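Local coordinates for cell surface protein (Faecalibacterium prausnitzii A2-165, PDB 4GT6), which is of unknown function but, as an extracellular protein built of BspA-type leucine-rich repeats, probably binds other proteins, at residues 298-302 / 318-323. Sequence-based numbering, arbitrary orientation.
With NA (sodium ion), chain R.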
ATOM      1  N   ARG A 298       3.231  29.529   1.260  1.00 17.51           N
ATOM      2  CA  ARG A 298       4.237  29.159   0.253  1.00 17.59           C
ATOM      3  C   ARG A 298       3.810  28.009  -0.677  1.00 20.54           C
ATOM      4  O   ARG A 298       4.562  27.646  -1.587  1.00 20.74           O
ATOM      5  CB  ARG A 298       5.588  28.853   0.927  1.00 20.36           C
ATOM      6  CG  ARG A 298       6.210  30.150   1.504  1.00 26.66           C
ATOM      7  CD  ARG A 298       7.532  29.947   2.222  1.00 41.24           C
ATOM      8  NE  ARG A 298       8.610  29.521   1.331  1.00 52.54           N
ATOM      9  CZ  ARG A 298       9.565  28.657   1.666  1.00 68.04           C
ATOM     10  NH1 ARG A 298       9.564  28.089   2.868  1.00 58.05           N
ATOM     11  NH2 ARG A 298      10.512  28.333   0.795  1.00 49.01           N
ATOM     12  N   ILE A 299       2.594  27.495  -0.522  1.00 16.61           N
ATOM     13  CA  ILE A 299       2.126  26.481  -1.471  1.00 16.37           C
ATOM     14  C   ILE A 299       1.618  27.199  -2.721  1.00 18.60           C
ATOM     15  O   ILE A 299       1.104  28.313  -2.602  1.00 18.24           O
ATOM     16  CB  ILE A 299       1.081  25.522  -0.861  1.00 19.53           C
ATOM     17  CG1 ILE A 299      -0.120  26.290  -0.283  1.00 20.40           C
ATOM     18  CG2 ILE A 299       1.756  24.625   0.212  1.00 19.90           C
ATOM     19  CD1 ILE A 299      -1.410  25.394  -0.128  1.00 22.96           C
ATOM     20  N   THR A 300       1.757  26.572  -3.912  1.00 15.27           N
ATOM     21  CA  THR A 300       1.337  27.207  -5.168  1.00 15.33           C
ATOM     22  C   THR A 300       0.379  26.316  -5.964  1.00 19.52           C
ATOM     23  O   THR A 300      -0.023  26.697  -7.070  1.00 18.34           O
ATOM     24  CB  THR A 300       2.565  27.595  -6.031  1.00 21.12           C
ATOM     25  OG1 THR A 300       3.243  26.394  -6.410  1.00 21.45           O
ATOM     26  CG2 THR A 300       3.531  28.534  -5.314  1.00 21.50           C
ATOM     27  N   GLU A 301      -0.005  25.150  -5.401  1.00 17.08           N
ATOM     28  CA  GLU A 301      -0.913  24.231  -6.081  1.00 18.64           C
ATOM     29  C   GLU A 301      -1.780  23.485  -5.087  1.00 20.92           C
ATOM     30  O   GLU A 301      -1.315  23.163  -3.991  1.00 20.02           O
ATOM     31  CB  GLU A 301      -0.056  23.232  -6.884  1.00 21.15           C
ATOM     32  CG  GLU A 301      -0.760  22.053  -7.531  1.00 36.40           C
ATOM     33  CD  GLU A 301       0.245  21.066  -8.094  1.00 58.60           C
ATOM     34  OE1 GLU A 301       0.931  21.425  -9.079  1.00 50.62           O
ATOM     35  OE2 GLU A 301       0.393  19.964  -7.515  1.00 41.56           O
ATOM     36  N   LEU A 302      -3.042  23.224  -5.467  1.00 17.40           N
ATOM     37  CA  LEU A 302      -3.936  22.315  -4.740  1.00 18.07           C
ATOM     38  C   LEU A 302      -3.910  21.025  -5.573  1.00 20.97           C
ATOM     39  O   LEU A 302      -4.315  21.048  -6.745  1.00 20.16           O
ATOM     40  CB  LEU A 302      -5.349  22.891  -4.535  1.00 19.52           C
ATOM     41  CG  LEU A 302      -5.458  24.082  -3.561  1.00 25.57           C
ATOM     42  CD1 LEU A 302      -6.891  24.277  -3.172  1.00 27.80           C
ATOM     43  CD2 LEU A 302      -4.632  23.875  -2.296  1.00 27.43           C
ATOM     44  N   ILE A 318      -8.867  30.003  -0.540  1.00 22.97           N
ATOM     45  CA  ILE A 318      -7.676  29.526  -1.256  1.00 22.09           C
ATOM     46  C   ILE A 318      -6.642  30.667  -1.197  1.00 26.48           C
ATOM     47  O   ILE A 318      -6.991  31.801  -1.554  1.00 25.63           O
ATOM     48  CB  ILE A 318      -8.020  29.076  -2.705  1.00 24.99           C
ATOM     49  CG1 ILE A 318      -9.101  27.947  -2.770  1.00 25.42           C
ATOM     50  CG2 ILE A 318      -6.784  28.746  -3.522  1.00 24.19           C
ATOM     51  CD1 ILE A 318      -8.968  26.802  -1.815  1.00 37.93           C
ATOM     52  N   PRO A 319      -5.402  30.411  -0.706  1.00 23.03           N
ATOM     53  CA  PRO A 319      -4.445  31.513  -0.548  1.00 23.06           C
ATOM     54  C   PRO A 319      -3.941  32.094  -1.866  1.00 24.43           C
ATOM     55  O   PRO A 319      -3.797  31.375  -2.854  1.00 21.96           O
ATOM     56  CB  PRO A 319      -3.283  30.873   0.240  1.00 24.50           C
ATOM     57  CG  PRO A 319      -3.358  29.435  -0.060  1.00 28.22           C
ATOM     58  CD  PRO A 319      -4.840  29.132  -0.222  1.00 24.35           C
ATOM     59  N   GLU A 320      -3.626  33.391  -1.844  1.00 23.32           N
ATOM     60  CA  GLU A 320      -2.987  34.114  -2.944  1.00 23.78           C
ATOM     61  C   GLU A 320      -1.697  33.366  -3.299  1.00 24.99           C
ATOM     62  O   GLU A 320      -0.995  32.930  -2.386  1.00 23.87           O
ATOM     63  CB  GLU A 320      -2.669  35.554  -2.476  1.00 26.70           C
ATOM     64  CG  GLU A 320      -2.177  36.463  -3.591  1.00 40.07           C
ATOM     65  CD  GLU A 320      -3.158  36.569  -4.741  1.00 56.78           C
ATOM     66  OE1 GLU A 320      -4.329  36.921  -4.476  1.00 44.98           O
ATOM     67  OE2 GLU A 320      -2.784  36.215  -5.882  1.00 48.80           O
ATOM     68  N   GLY A 321      -1.415  33.162  -4.582  1.00 20.35           N
ATOM     69  CA  GLY A 321      -0.218  32.405  -4.945  1.00 19.14           C
ATOM     70  C   GLY A 321      -0.505  30.999  -5.447  1.00 20.02           C
ATOM     71  O   GLY A 321       0.342  30.400  -6.107  1.00 18.86           O
ATOM     72  N   ILE A 322      -1.703  30.450  -5.168  1.00 17.52           N
ATOM     73  CA  ILE A 322      -2.095  29.164  -5.770  1.00 16.31           C
ATOM     74  C   ILE A 322      -2.315  29.432  -7.270  1.00 20.35           C
ATOM     75  O   ILE A 322      -3.035  30.363  -7.609  1.00 20.11           O
ATOM     76  CB  ILE A 322      -3.361  28.559  -5.082  1.00 18.82           C
ATOM     77  CG1 ILE A 322      -3.061  28.160  -3.610  1.00 19.47           C
ATOM     78  CG2 ILE A 322      -3.972  27.395  -5.913  1.00 18.93           C
ATOM     79  CD1 ILE A 322      -2.099  27.022  -3.388  1.00 24.05           C
ATOM     80  N   THR A 323      -1.674  28.666  -8.155  1.00 16.68           N
ATOM     81  CA  THR A 323      -1.818  28.917  -9.600  1.00 17.56           C
ATOM     82  C   THR A 323      -2.727  27.884 -10.259  1.00 20.75           C
ATOM     83  O   THR A 323      -3.205  28.098 -11.373  1.00 19.70           O
ATOM     84  CB  THR A 323      -0.447  28.936 -10.282  1.00 20.92           C
ATOM     85  OG1 THR A 323       0.125  27.630 -10.167  1.00 22.77           O
ATOM     86  CG2 THR A 323       0.476  29.990  -9.691  1.00 20.30           C
TER
HETATM   87 NA    NA R 916       0.834  32.133  -1.118  1.00 29.74          NA
HETATM   88  O   HOH W   1       2.044  30.990  -2.902  1.00 20.53           O
HETATM   89  O   HOH W   2      -0.028  29.878  -0.598  1.00 19.69           O
HETATM   90  O   HOH W   3       2.772  27.296  -9.448  1.00 32.44           O
HETATM   91  O   HOH W   4       1.979  34.226  -1.680  1.00 27.31           O
HETATM   92  O   HOH W   5      -0.457  33.322   0.552  0.67 20.01           O
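Thr323 N reaches Thr300 O across the contact at 2.8 Å, in a nearly straight bond (173° at the hydrogen). The hydroxyl of Thr323 lies beside the same oxygen, and a water joins it to Thr300 OG1, though that second link is weak. Thr300 O also receives a CA-H...O contact from Ile322, while Thr300 CA makes one to Gly321 O, so the two backbones run close here.

Beneath them the hydrophobic side is centred on Ile322. With CG1 beside the backbone N (chi1 -66°), its CD1 tucks against segment 298-302, 3.5 Å from Glu301 N. Ile299 lies side by side with it, its CD1 3.7 Å from Ile322 CD1. Leu302 comes across at about a right angle and sends CD2 towards that methyl; its other branch, CD1, packs 3.5 Å from Ile318 CD1.

Segment 318-323 bends through a type II beta turn from Pro319 to Ile322, closed by a bond from Ile322 N to Pro319 O, with Gly321 at the positive phi (106°) that the third position of such a turn calls for. The turn presents Glu320 O to a sodium ion at 2.4 Å; Ser297 O and four waters complete the shell. Two of those waters donate to Ile299 O, tying the ion to both segments. Further out, Ser344 OG bonds to Gly321 N and Ile322 O, and Gln324 NE2 holds Glu301 OE1.

Leu302 continues the pairing through backbone bonds to Gln324 and Leu326. Such a ladder of short parallel strands, with aliphatic side chains stacked inside successive coils, is the hallmark of a leucine-rich repeat solenoid.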